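Local coordinates for aminotransferase, class III (PDB 6IO1), which is a thermostable (S)-enantioselective omega-transaminase that uses pyridoxal 5'-phosphate to transfer amino groups, at residues S94-L100 / G326-A332; E99-L104 / A334-D339; F108-L112 / Q281-F287; L112-T118 / G299-D305; Y134-K139 / E306-L311. The contacts are given in a common frame with arbitrary orientation. Residues are numbered along the deposited sequence.

Interaction 1 of 5, residues S94-L100 / G326-A332; sequences SPPTIEL and GHPVACA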
# COMPACT_ATOMS: atom_id res chain seq x y z
N SER B 94 -1.56 6.59 17.92
CA SER B 94 -0.59 6.06 18.87
C SER B 94 0.54 7.06 19.08
O SER B 94 0.78 7.93 18.24
CB SER B 94 -0.02 4.73 18.37
OG SER B 94 0.89 4.92 17.30
N PRO B 95 1.25 6.97 20.20
CA PRO B 95 2.34 7.92 20.48
C PRO B 95 3.43 7.93 19.41
O PRO B 95 3.89 9.01 19.03
CB PRO B 95 2.89 7.44 21.83
CG PRO B 95 1.71 6.84 22.49
CD PRO B 95 0.93 6.16 21.39
N PRO B 96 3.89 6.76 18.92
CA PRO B 96 4.95 6.82 17.90
C PRO B 96 4.53 7.55 16.64
O PRO B 96 5.33 8.29 16.06
CB PRO B 96 5.27 5.34 17.62
CG PRO B 96 4.74 4.60 18.77
CD PRO B 96 3.56 5.36 19.26
N THR B 97 3.28 7.38 16.21
CA THR B 97 2.79 8.08 15.02
C THR B 97 2.81 9.59 15.22
O THR B 97 3.28 10.34 14.35
CB THR B 97 1.37 7.60 14.69
OG1 THR B 97 1.34 6.17 14.69
CG2 THR B 97 0.94 8.12 13.33
N ILE B 98 2.33 10.05 16.38
CA ILE B 98 2.28 11.48 16.67
C ILE B 98 3.69 12.06 16.73
O ILE B 98 3.98 13.13 16.16
CB ILE B 98 1.52 11.72 17.98
CG1 ILE B 98 0.07 11.24 17.86
CG2 ILE B 98 1.56 13.18 18.37
CD1 ILE B 98 -0.70 11.27 19.16
N GLU B 99 4.60 11.37 17.43
CA GLU B 99 5.97 11.85 17.54
C GLU B 99 6.65 11.89 16.17
O GLU B 99 7.40 12.83 15.88
CB GLU B 99 6.76 10.98 18.52
CG GLU B 99 6.24 11.03 19.95
CD GLU B 99 6.57 12.32 20.67
OE1 GLU B 99 7.12 13.25 20.04
OE2 GLU B 99 6.27 12.42 21.88
N LEU B 100 6.40 10.88 15.33
CA LEU B 100 6.98 10.89 13.99
C LEU B 100 6.44 12.05 13.17
O LEU B 100 7.20 12.68 12.42
CB LEU B 100 6.70 9.56 13.29
CG LEU B 100 7.30 9.44 11.89
CD1 LEU B 100 8.82 9.50 11.95
CD2 LEU B 100 6.84 8.16 11.20
N GLY B 326 -0.09 5.08 9.54
CA GLY B 326 0.41 5.40 10.86
C GLY B 326 0.64 4.20 11.75
O GLY B 326 0.44 4.30 12.97
N HIS B 327 1.02 3.06 11.18
CA HIS B 327 1.23 1.85 11.95
C HIS B 327 2.23 2.11 13.08
O HIS B 327 3.34 2.58 12.82
CB HIS B 327 1.73 0.73 11.04
CG HIS B 327 1.69 -0.63 11.67
ND1 HIS B 327 2.69 -1.10 12.49
CD2 HIS B 327 0.77 -1.61 11.60
CE1 HIS B 327 2.39 -2.31 12.90
NE2 HIS B 327 1.23 -2.65 12.37
N PRO B 328 1.87 1.82 14.34
CA PRO B 328 2.77 2.17 15.45
C PRO B 328 4.14 1.54 15.37
O PRO B 328 5.14 2.20 15.68
CB PRO B 328 1.99 1.68 16.68
CG PRO B 328 0.56 1.68 16.25
CD PRO B 328 0.59 1.27 14.81
N VAL B 329 4.23 0.27 14.96
CA VAL B 329 5.53 -0.38 14.86
C VAL B 329 6.37 0.28 13.78
O VAL B 329 7.57 0.55 13.97
CB VAL B 329 5.35 -1.89 14.60
CG1 VAL B 329 6.70 -2.59 14.57
CG2 VAL B 329 4.43 -2.49 15.65
N ALA B 330 5.76 0.56 12.63
CA ALA B 330 6.48 1.24 11.55
C ALA B 330 6.97 2.60 11.99
O ALA B 330 8.12 2.98 11.70
CB ALA B 330 5.58 1.36 10.32
N CYS B 331 6.13 3.37 12.68
CA CYS B 331 6.52 4.70 13.12
C CYS B 331 7.63 4.65 14.17
O CYS B 331 8.54 5.48 14.16
CB CYS B 331 5.30 5.45 13.66
SG CYS B 331 4.06 5.80 12.39
N ALA B 332 7.57 3.70 15.10
CA ALA B 332 8.64 3.56 16.09
C ALA B 332 9.96 3.19 15.42
O ALA B 332 11.02 3.76 15.75
CB ALA B 332 8.26 2.51 17.14
O HOH W 1 -1.32 4.85 15.28
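Polar contacts gather at the starts of two helices. Thr97 OG1 donates to Gly326 O (2.7 Å) and accepts from Ser94 OG (2.9 Å), so the N-cap serine and its helix are linked to the loop before helix 328-344. Water 1 makes a second link: it donates to Gly326 O (3.0 Å) and takes a weak bond from Ser94 N (3.2 Å). Gly326 has phi 74°, and a CB there would clash with Thr97 CG2. The contact joins two helix N-termini of the class-III aminotransferase fold at the dimer interface. His327 is the N-cap of the second helix. Its ND1 takes weak bonds from Val329 N (3.2 Å) and Ala330 N (3.5 Å), while NE2 bonds Gly294 O of the second subunit. The apolar contacts lie between the segments 95-100 and 328-332, whose axes cross at 43° and approach to 7.9 Å. Pro96 CB meets Cys331 CB (4.0 Å) and Ala332 CB (4.1 Å). Leu100 CD2 reaches Cys331 SG (3.8 Å).

Interaction 2 of 5, residues E99-L104 / A334-D339; sequences ELAARL and ALRNLD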
# COMPACT_ATOMS: atom_id res chain seq x y z
N GLU B 99 4.60 11.37 17.43
CA GLU B 99 5.97 11.85 17.54
C GLU B 99 6.65 11.89 16.17
O GLU B 99 7.40 12.83 15.88
CB GLU B 99 6.76 10.98 18.52
CG GLU B 99 6.24 11.03 19.95
CD GLU B 99 6.57 12.32 20.67
OE1 GLU B 99 7.12 13.25 20.04
OE2 GLU B 99 6.27 12.42 21.88
N LEU B 100 6.40 10.88 15.33
CA LEU B 100 6.98 10.89 13.99
C LEU B 100 6.44 12.05 13.17
O LEU B 100 7.20 12.68 12.42
CB LEU B 100 6.70 9.56 13.29
CG LEU B 100 7.30 9.44 11.89
CD1 LEU B 100 8.82 9.50 11.95
CD2 LEU B 100 6.84 8.16 11.20
N ALA B 101 5.15 12.34 13.29
CA ALA B 101 4.59 13.47 12.56
C ALA B 101 5.24 14.79 12.98
O ALA B 101 5.62 15.60 12.13
CB ALA B 101 3.07 13.53 12.77
N ALA B 102 5.40 15.00 14.29
CA ALA B 102 6.04 16.23 14.76
C ALA B 102 7.50 16.30 14.30
O ALA B 102 7.97 17.36 13.85
CB ALA B 102 5.95 16.32 16.28
N ARG B 103 8.22 15.19 14.40
CA ARG B 103 9.62 15.17 13.99
C ARG B 103 9.77 15.46 12.51
O ARG B 103 10.68 16.19 12.10
CB ARG B 103 10.24 13.82 14.34
CG ARG B 103 11.75 13.81 14.29
CD ARG B 103 12.29 12.58 14.99
NE ARG B 103 13.74 12.62 15.15
CZ ARG B 103 14.46 11.60 15.59
NH1 ARG B 103 13.87 10.46 15.90
NH2 ARG B 103 15.78 11.72 15.70
N LEU B 104 8.89 14.88 11.68
CA LEU B 104 8.92 15.17 10.25
C LEU B 104 8.57 16.62 9.96
O LEU B 104 9.11 17.21 9.02
CB LEU B 104 7.97 14.23 9.51
CG LEU B 104 8.39 12.76 9.45
CD1 LEU B 104 7.39 11.95 8.64
CD2 LEU B 104 9.79 12.61 8.89
N ALA B 334 10.73 3.89 12.41
CA ALA B 334 11.13 5.09 11.70
C ALA B 334 11.82 6.08 12.62
O ALA B 334 12.80 6.73 12.23
CB ALA B 334 9.92 5.74 11.03
N LEU B 335 11.31 6.24 13.84
CA LEU B 335 11.94 7.14 14.80
C LEU B 335 13.36 6.68 15.12
O LEU B 335 14.30 7.49 15.14
CB LEU B 335 11.10 7.23 16.07
CG LEU B 335 9.76 7.96 15.96
CD1 LEU B 335 8.96 7.82 17.25
CD2 LEU B 335 9.97 9.43 15.61
N ARG B 336 13.54 5.38 15.36
CA ARG B 336 14.88 4.87 15.64
C ARG B 336 15.80 5.03 14.43
O ARG B 336 16.98 5.40 14.56
CB ARG B 336 14.80 3.41 16.07
CG ARG B 336 15.93 2.97 16.99
CD ARG B 336 15.80 3.60 18.36
NE ARG B 336 16.96 3.31 19.20
CZ ARG B 336 18.07 4.03 19.22
NH1 ARG B 336 18.17 5.12 18.46
NH2 ARG B 336 19.08 3.69 20.01
N ASN B 337 15.27 4.74 13.23
CA ASN B 337 16.05 4.90 12.01
C ASN B 337 16.47 6.34 11.81
O ASN B 337 17.60 6.61 11.37
CB ASN B 337 15.22 4.40 10.82
CG ASN B 337 15.97 4.51 9.51
OD1 ASN B 337 16.97 3.83 9.29
ND2 ASN B 337 15.49 5.38 8.62
N LEU B 338 15.58 7.29 12.09
CA LEU B 338 15.93 8.70 12.01
C LEU B 338 16.98 9.07 13.04
O LEU B 338 17.87 9.88 12.76
CB LEU B 338 14.68 9.56 12.18
CG LEU B 338 13.73 9.59 10.98
CD1 LEU B 338 12.55 10.52 11.24
CD2 LEU B 338 14.48 10.00 9.73
N ASP B 339 16.90 8.49 14.24
CA ASP B 339 17.94 8.71 15.23
C ASP B 339 19.30 8.33 14.67
O ASP B 339 20.26 9.11 14.74
CB ASP B 339 17.66 7.89 16.50
CG ASP B 339 16.45 8.38 17.26
OD1 ASP B 339 15.99 9.51 16.99
OD2 ASP B 339 15.96 7.63 18.14
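A salt bridge joins Arg103 to Asp339 across two helices of the class-III aminotransferase fold, 95-107 and 328-344. Both Arg103 NH1 and Arg103 NH2 donate to Asp339 OD1, each at 2.6 Å. The carboxylate meets the guanidinium at its edge. Asp339 OD2 has a partner on its own helix, Arg336 NH1 at 3.4 Å, a weak bond. The three residues form a salt-bridge network. Arg103 NH1 also gives a weak hydrogen bond to Leu335 O (3.1 Å). The arginine is extended, with chi1 to chi3 all t, and this lets it span the gap. Leu338 CB lies over one face of the guanidinium, 3.9 Å from Arg103 NH1. The helix segments run at 36° to each other with axes 10.6 Å apart, so large side chains fill the space between them. Leu100 is central to this packing. Its CD2 meets Ala334 CB (3.9 Å) and its CD1 meets Leu338 CD1 (3.9 Å). Phe117 of strand 112-118 touches Leu100 and Leu104, and Phe115 touches Leu104. Glu99 packs its CB on Leu335 CD1 (4.1 Å), while its carboxylate pairs with Lys14 of the second subunit. In the tightest leucine pair, Leu100 CD1 lies 3.8 Å from Leu335 CD2.

Interaction 3 of 5, residues F108-L112 / Q281-F287; sequences FPGPL and QPDIVTF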
# COMPACT_ATOMS: atom_id res chain seq x y z
N PHE B 108 11.27 18.42 7.67
CA PHE B 108 10.92 18.94 6.35
C PHE B 108 10.88 20.47 6.40
O PHE B 108 10.18 21.04 7.24
CB PHE B 108 9.57 18.40 5.89
CG PHE B 108 9.65 17.05 5.23
CD1 PHE B 108 10.21 16.91 3.97
CD2 PHE B 108 9.17 15.92 5.87
CE1 PHE B 108 10.29 15.67 3.36
CE2 PHE B 108 9.24 14.68 5.26
CZ PHE B 108 9.80 14.55 4.01
N PRO B 109 11.63 21.15 5.52
CA PRO B 109 11.73 22.61 5.62
C PRO B 109 10.41 23.31 5.38
O PRO B 109 9.55 22.84 4.63
CB PRO B 109 12.75 22.97 4.54
CG PRO B 109 13.48 21.70 4.24
CD PRO B 109 12.50 20.60 4.48
N GLY B 110 10.24 24.46 6.04
CA GLY B 110 9.11 25.32 5.83
C GLY B 110 7.82 24.78 6.41
O GLY B 110 7.81 23.93 7.31
N PRO B 111 6.69 25.26 5.89
CA PRO B 111 5.39 24.91 6.49
C PRO B 111 4.89 23.53 6.09
O PRO B 111 3.70 23.25 6.21
CB PRO B 111 4.45 26.01 5.97
CG PRO B 111 5.11 26.56 4.75
CD PRO B 111 6.56 26.18 4.74
N LEU B 112 5.79 22.66 5.63
CA LEU B 112 5.45 21.26 5.39
C LEU B 112 5.34 20.59 6.75
O LEU B 112 6.27 19.92 7.23
CB LEU B 112 6.48 20.59 4.50
CG LEU B 112 6.47 20.94 3.01
CD1 LEU B 112 7.71 20.37 2.33
CD2 LEU B 112 5.21 20.42 2.34
N GLN B 281 10.56 24.36 -2.76
CA GLN B 281 9.67 24.22 -1.60
C GLN B 281 8.32 23.72 -2.09
O GLN B 281 7.47 24.52 -2.51
CB GLN B 281 9.52 25.55 -0.86
CG GLN B 281 8.57 25.51 0.32
CD GLN B 281 9.14 24.77 1.52
OE1 GLN B 281 10.36 24.62 1.64
NE2 GLN B 281 8.27 24.30 2.40
N PRO B 282 8.07 22.42 -2.05
CA PRO B 282 6.81 21.89 -2.57
C PRO B 282 5.65 22.14 -1.64
O PRO B 282 5.80 22.29 -0.42
CB PRO B 282 7.09 20.39 -2.70
CG PRO B 282 8.11 20.11 -1.65
CD PRO B 282 8.96 21.35 -1.55
N ASP B 283 4.45 22.20 -2.23
CA ASP B 283 3.24 22.24 -1.43
C ASP B 283 2.94 20.89 -0.81
O ASP B 283 2.40 20.81 0.29
CB ASP B 283 2.06 22.70 -2.30
CG ASP B 283 2.37 23.97 -3.07
OD1 ASP B 283 2.43 25.05 -2.44
OD2 ASP B 283 2.56 23.89 -4.30
N ILE B 284 3.29 19.81 -1.52
CA ILE B 284 3.08 18.44 -1.04
C ILE B 284 4.35 17.65 -1.32
O ILE B 284 4.97 17.80 -2.38
CB ILE B 284 1.86 17.78 -1.72
CG1 ILE B 284 0.59 18.60 -1.48
CG2 ILE B 284 1.67 16.36 -1.21
CD1 ILE B 284 -0.59 18.14 -2.30
N VAL B 285 4.73 16.80 -0.37
CA VAL B 285 5.88 15.92 -0.51
C VAL B 285 5.43 14.50 -0.18
O VAL B 285 4.62 14.29 0.73
CB VAL B 285 7.05 16.35 0.40
CG1 VAL B 285 6.65 16.33 1.87
CG2 VAL B 285 8.24 15.44 0.16
N THR B 286 5.92 13.53 -0.94
CA THR B 286 5.65 12.12 -0.69
C THR B 286 6.95 11.41 -0.38
O THR B 286 7.99 11.70 -0.99
CB THR B 286 4.96 11.46 -1.89
OG1 THR B 286 5.85 11.46 -3.01
CG2 THR B 286 3.69 12.21 -2.25
N PHE B 287 6.91 10.47 0.57
CA PHE B 287 8.11 9.78 0.99
C PHE B 287 7.79 8.33 1.30
O PHE B 287 6.64 7.97 1.57
CB PHE B 287 8.77 10.46 2.20
CG PHE B 287 7.80 10.79 3.31
CD1 PHE B 287 7.10 11.98 3.30
CD2 PHE B 287 7.61 9.91 4.36
CE1 PHE B 287 6.22 12.29 4.32
CE2 PHE B 287 6.74 10.22 5.39
CZ PHE B 287 6.04 11.41 5.36
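Two bumps on the loop 108-112 press onto the face of strand 284-287 that carries Val285 and Phe287. The first is the Phe108 ring. It covers Val285, whose CG1 sits over the ring face, 4.2 Å from the centroid, in a CH-pi contact. Phe108 CZ also touches Phe287 CD1 (3.8 Å), with the two rings oblique at 36°. The second bump is Leu112. Its CD2 drops onto the backbone, 3.4 Å from Pro282 O and 3.5 Å from Asp283 O. Its CD1 meets Pro282 CG (4.0 Å) and Val285 CG1 (4.2 Å). Gln281 folds its amide up against the turn. Gln281 NE2 donates to Pro109 O (3.0 Å) and lies 3.7 Å from Gly110 CA. A CB on Gly110 would clash with that amide. This packing closes the connection from helix 95-107 to strand 112-118 over the sheet of the PLP-binding fold. Met275 of helix 274-278 touches Pro109, Leu112 and Pro282, and Phe273 stacks on Phe108. Strand 284-287 itself runs between strands 256-260 and 299-304.

Interaction 4 of 5, residues L112-T118 / G299-D305; sequences LDHFQFT and GGVGVSD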
# COMPACT_ATOMS: atom_id res chain seq x y z
N LEU B 112 5.79 22.66 5.63
CA LEU B 112 5.45 21.26 5.39
C LEU B 112 5.34 20.59 6.75
O LEU B 112 6.27 19.92 7.23
CB LEU B 112 6.48 20.59 4.50
CG LEU B 112 6.47 20.94 3.01
CD1 LEU B 112 7.71 20.37 2.33
CD2 LEU B 112 5.21 20.42 2.34
N ASP B 113 4.19 20.78 7.38
CA ASP B 113 4.02 20.40 8.78
C ASP B 113 2.88 19.44 9.05
O ASP B 113 2.67 19.09 10.22
CB ASP B 113 3.83 21.66 9.64
CG ASP B 113 5.10 22.48 9.78
OD1 ASP B 113 6.19 21.95 9.50
OD2 ASP B 113 5.00 23.66 10.18
N HIS B 114 2.12 19.00 8.05
CA HIS B 114 1.00 18.11 8.33
C HIS B 114 1.15 16.81 7.55
O HIS B 114 1.39 16.84 6.34
CB HIS B 114 -0.32 18.81 8.01
CG HIS B 114 -0.46 20.14 8.70
ND1 HIS B 114 -1.23 20.31 9.83
CD2 HIS B 114 0.10 21.34 8.43
CE1 HIS B 114 -1.15 21.57 10.22
NE2 HIS B 114 -0.36 22.22 9.39
N PHE B 115 1.02 15.68 8.23
CA PHE B 115 1.40 14.41 7.62
C PHE B 115 0.31 13.36 7.78
O PHE B 115 -0.35 13.27 8.83
CB PHE B 115 2.70 13.89 8.23
CG PHE B 115 3.86 14.81 8.05
CD1 PHE B 115 4.11 15.84 8.95
CD2 PHE B 115 4.71 14.67 6.96
CE1 PHE B 115 5.17 16.70 8.78
CE2 PHE B 115 5.78 15.53 6.78
CZ PHE B 115 6.01 16.54 7.69
N GLN B 116 0.12 12.57 6.72
CA GLN B 116 -0.69 11.36 6.76
C GLN B 116 0.16 10.20 6.26
O GLN B 116 0.74 10.28 5.17
CB GLN B 116 -1.96 11.47 5.92
CG GLN B 116 -2.87 10.26 6.05
CD GLN B 116 -4.10 10.34 5.18
OE1 GLN B 116 -4.20 9.66 4.16
NE2 GLN B 116 -5.06 11.17 5.58
N PHE B 117 0.23 9.14 7.04
CA PHE B 117 1.13 8.04 6.73
C PHE B 117 0.45 6.96 5.89
O PHE B 117 -0.78 6.88 5.82
CB PHE B 117 1.71 7.45 8.01
CG PHE B 117 2.52 8.43 8.80
CD1 PHE B 117 3.76 8.84 8.35
CD2 PHE B 117 2.03 8.98 9.98
CE1 PHE B 117 4.51 9.76 9.06
CE2 PHE B 117 2.77 9.89 10.70
CZ PHE B 117 4.02 10.28 10.24
N THR B 118 1.28 6.16 5.23
CA THR B 118 0.87 5.08 4.34
C THR B 118 1.86 3.94 4.53
O THR B 118 2.69 3.96 5.45
CB THR B 118 0.85 5.54 2.87
OG1 THR B 118 2.18 5.86 2.44
CG2 THR B 118 -0.05 6.76 2.67
N GLY B 299 5.34 4.74 4.58
CA GLY B 299 5.34 5.82 3.61
C GLY B 299 4.57 6.97 4.21
O GLY B 299 4.01 6.86 5.31
N GLY B 300 4.52 8.08 3.49
CA GLY B 300 3.74 9.20 4.00
C GLY B 300 3.64 10.34 3.02
O GLY B 300 4.35 10.40 2.01
N VAL B 301 2.73 11.25 3.35
CA VAL B 301 2.52 12.49 2.61
C VAL B 301 2.57 13.64 3.60
O VAL B 301 1.92 13.60 4.65
CB VAL B 301 1.16 12.49 1.88
CG1 VAL B 301 0.94 13.81 1.16
CG2 VAL B 301 1.09 11.33 0.91
N GLY B 302 3.35 14.67 3.27
CA GLY B 302 3.42 15.89 4.04
C GLY B 302 2.87 17.05 3.21
O GLY B 302 3.22 17.20 2.04
N VAL B 303 2.02 17.84 3.83
CA VAL B 303 1.38 18.97 3.19
C VAL B 303 1.66 20.24 3.99
O VAL B 303 1.92 20.21 5.21
CB VAL B 303 -0.14 18.77 3.00
CG1 VAL B 303 -0.42 17.46 2.27
CG2 VAL B 303 -0.86 18.81 4.34
N SER B 304 1.59 21.35 3.27
CA SER B 304 1.80 22.69 3.79
C SER B 304 0.65 23.09 4.70
O SER B 304 -0.43 22.49 4.70
CB SER B 304 1.92 23.69 2.64
OG SER B 304 0.69 23.83 1.95
N ASP B 305 0.90 24.13 5.49
CA ASP B 305 -0.11 24.62 6.42
C ASP B 305 -1.35 25.12 5.69
O ASP B 305 -2.47 24.99 6.22
CB ASP B 305 0.48 25.73 7.29
CG ASP B 305 -0.32 25.95 8.55
OD1 ASP B 305 -0.34 25.05 9.41
OD2 ASP B 305 -0.94 27.03 8.68
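This antiparallel strand pair forms one edge of the seven-stranded sheet of the PLP-dependent aminotransferase fold, with 112-118 outermost within the chain. Three pairs are hydrogen-bonded. His114 N donates to Val303 O (3.1 Å) and Val303 N to His114 O (2.8 Å). Gln116 N to Val301 O and Val301 N to Gln116 O are both 2.9 Å. Thr118 N to Gly299 O is 2.8 Å, and Gly299 N to Thr118 O is 2.9 Å. Asp113 and His114 both face Val303 in a classic beta bulge, and Asp113 N adds a weak bond to Val303 O (3.2 Å). The glycines make room: a CB on Gly302 would clash with the Phe115 ring, and one on Gly300 would be tight against Phe117. Thr118 OG1 bonds Ser124, close to the PMP pocket. Gln116 NE2 bonds Leu20 O of the second subunit, which packs along this strand. Asp305 starts the next helix and is tied back to the strand: His114 NE2 donates to Asp305 OD1 at 2.8 Å.

Interaction 5 of 5, residues Y134-K139 / E306-L311; sequences YYWWLK and EIAETL
Build two helical segments, 134-138 and 306-311, crossing at 59° with axes 9.7 Å apart. The closest CA pair is Tyr135 with Leu311, 6.5 Å. Lys139 follows the end of the first helix. Set Tyr135 to chi1 t with chi2 90°, so that its ring enters a hole formed by Glu306, Ile307, Thr310 and Leu311, a knob-into-hole fit. Ile307 CG1 lies over the ring face, 4.2 Å from the centroid. Leu311 CD2 meets Tyr134 CD2 and Leu138 CD1, each at 3.7 Å. Next satisfy the polar atoms. Glu306 OE2 accepts from Tyr135 OH (2.9 Å) and from Lys139 NZ (3.1 Å), the latter a salt bridge. Lys139 NZ also donates to Thr310 OG1 (3.1 Å). Thr310 OG1 (chi1 m) donates a hydrogen bond to Glu306 O (3.1 Å), one turn back. Water 2 lies 2.7 Å from Tyr134 OH and donates to Leu311 O (2.9 Å). Tyr134 OH also bonds Arg316. This is helix packing beside the sheet of the aminotransferase fold, near the second subunit, whose Leu26 touches Leu311. The chemistry is two-sided: one carboxylate oxygen serves both a phenol and an ammonium at the exposed edge, while apolar groups fill the buried part.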
# COMPACT_ATOMS: atom_id res chain seq x y z
N TYR B 134 -8.87 17.11 -3.99
CA TYR B 134 -9.82 17.45 -2.93
C TYR B 134 -9.62 18.89 -2.45
O TYR B 134 -10.59 19.57 -2.09
CB TYR B 134 -9.66 16.46 -1.78
CG TYR B 134 -10.60 16.66 -0.61
CD1 TYR B 134 -11.97 16.69 -0.80
CD2 TYR B 134 -10.11 16.79 0.68
CE1 TYR B 134 -12.83 16.86 0.27
CE2 TYR B 134 -10.96 16.96 1.75
CZ TYR B 134 -12.32 17.00 1.54
OH TYR B 134 -13.16 17.17 2.61
N TYR B 135 -8.37 19.35 -2.41
CA TYR B 135 -8.08 20.72 -2.01
C TYR B 135 -8.72 21.70 -2.98
O TYR B 135 -9.37 22.66 -2.57
CB TYR B 135 -6.56 20.92 -1.95
CG TYR B 135 -6.09 22.36 -1.90
CD1 TYR B 135 -5.92 23.01 -0.69
CD2 TYR B 135 -5.79 23.06 -3.07
CE1 TYR B 135 -5.48 24.32 -0.64
CE2 TYR B 135 -5.35 24.37 -3.03
CZ TYR B 135 -5.19 25.00 -1.81
OH TYR B 135 -4.76 26.30 -1.76
N TRP B 136 -8.53 21.47 -4.28
CA TRP B 136 -9.17 22.35 -5.26
C TRP B 136 -10.69 22.23 -5.21
O TRP B 136 -11.40 23.22 -5.42
CB TRP B 136 -8.64 22.07 -6.66
CG TRP B 136 -7.24 22.57 -6.84
CD1 TRP B 136 -6.14 21.83 -7.17
CD2 TRP B 136 -6.78 23.92 -6.68
NE1 TRP B 136 -5.03 22.63 -7.23
CE2 TRP B 136 -5.39 23.92 -6.94
CE3 TRP B 136 -7.40 25.13 -6.36
CZ2 TRP B 136 -4.62 25.08 -6.88
CZ3 TRP B 136 -6.64 26.28 -6.29
CH2 TRP B 136 -5.26 26.24 -6.56
N TRP B 137 -11.21 21.03 -4.93
CA TRP B 137 -12.65 20.85 -4.79
C TRP B 137 -13.20 21.68 -3.63
O TRP B 137 -14.26 22.31 -3.76
CB TRP B 137 -12.97 19.37 -4.60
CG TRP B 137 -14.43 19.03 -4.56
CD1 TRP B 137 -15.27 18.90 -5.62
CD2 TRP B 137 -15.22 18.77 -3.39
NE1 TRP B 137 -16.54 18.58 -5.19
CE2 TRP B 137 -16.53 18.49 -3.83
CE3 TRP B 137 -14.95 18.74 -2.02
CZ2 TRP B 137 -17.57 18.19 -2.94
CZ3 TRP B 137 -15.98 18.44 -1.14
CH2 TRP B 137 -17.27 18.17 -1.61
N LEU B 138 -12.50 21.68 -2.50
CA LEU B 138 -12.93 22.48 -1.35
C LEU B 138 -12.86 23.97 -1.65
O LEU B 138 -13.60 24.76 -1.05
CB LEU B 138 -12.07 22.14 -0.13
CG LEU B 138 -12.33 20.80 0.54
CD1 LEU B 138 -11.27 20.52 1.60
CD2 LEU B 138 -13.72 20.76 1.16
N LYS B 139 -11.98 24.38 -2.56
CA LYS B 139 -11.83 25.78 -2.92
C LYS B 139 -12.87 26.23 -3.94
O LYS B 139 -12.83 27.39 -4.37
CB LYS B 139 -10.43 26.04 -3.48
CG LYS B 139 -9.31 25.90 -2.47
CD LYS B 139 -9.36 27.00 -1.43
CE LYS B 139 -7.99 27.21 -0.80
NZ LYS B 139 -8.07 28.00 0.46
N GLU B 306 -1.19 25.70 4.50
CA GLU B 306 -2.34 26.19 3.75
C GLU B 306 -3.26 25.05 3.32
O GLU B 306 -4.48 25.12 3.50
CB GLU B 306 -1.86 26.99 2.54
CG GLU B 306 -2.81 26.98 1.35
CD GLU B 306 -4.03 27.85 1.57
OE1 GLU B 306 -4.01 28.69 2.50
OE2 GLU B 306 -5.01 27.70 0.81
N ILE B 307 -2.68 23.99 2.75
CA ILE B 307 -3.48 22.85 2.30
C ILE B 307 -4.17 22.19 3.49
O ILE B 307 -5.36 21.84 3.42
CB ILE B 307 -2.59 21.85 1.54
CG1 ILE B 307 -2.17 22.44 0.19
CG2 ILE B 307 -3.32 20.53 1.34
CD1 ILE B 307 -1.23 21.55 -0.60
N ALA B 308 -3.44 22.00 4.58
CA ALA B 308 -4.02 21.38 5.77
C ALA B 308 -5.13 22.24 6.35
O ALA B 308 -6.16 21.71 6.80
CB ALA B 308 -2.94 21.14 6.82
N GLU B 309 -4.95 23.56 6.37
CA GLU B 309 -5.99 24.45 6.87
C GLU B 309 -7.24 24.36 6.00
O GLU B 309 -8.37 24.32 6.51
CB GLU B 309 -5.47 25.89 6.91
CG GLU B 309 -6.40 26.88 7.58
CD GLU B 309 -6.30 26.84 9.09
OE1 GLU B 309 -5.27 26.36 9.60
OE2 GLU B 309 -7.25 27.30 9.76
N THR B 310 -7.06 24.31 4.67
CA THR B 310 -8.19 24.16 3.77
C THR B 310 -8.92 22.85 4.04
O THR B 310 -10.16 22.82 4.12
CB THR B 310 -7.72 24.23 2.32
OG1 THR B 310 -7.20 25.53 2.05
CG2 THR B 310 -8.88 23.95 1.37
N LEU B 311 -8.17 21.76 4.18
CA LEU B 311 -8.80 20.46 4.46
C LEU B 311 -9.54 20.47 5.79
O LEU B 311 -10.66 19.95 5.88
CB LEU B 311 -7.74 19.35 4.45
CG LEU B 311 -6.98 19.04 3.16
CD1 LEU B 311 -6.60 17.57 3.12
CD2 LEU B 311 -7.78 19.42 1.92
O HOH W 2 -11.70 17.47 4.89

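How the interactions relate
From the N terminus, helix 95-107 comes first and carries one side of interactions 1 and 2. The loop 108-112 follows (interaction 3), then strand 112-118 (interaction 4) and helix 121-138 (interaction 5). Each contact closes a loop of between 166 and 229 residues. Interactions 3, 4 and 5 cross one another, and all three nest inside the loops closed by interactions 1 and 2, which also cross. Interactions 1 and 2 share Glu99 and Leu100 and join the same helix pair. Phe115 and Phe117 link that pair to the sheet. Interactions 3 and 4 share Leu112 and meet at adjacent strands. Ala308 and Ile307 connect interaction 5 to that sheet.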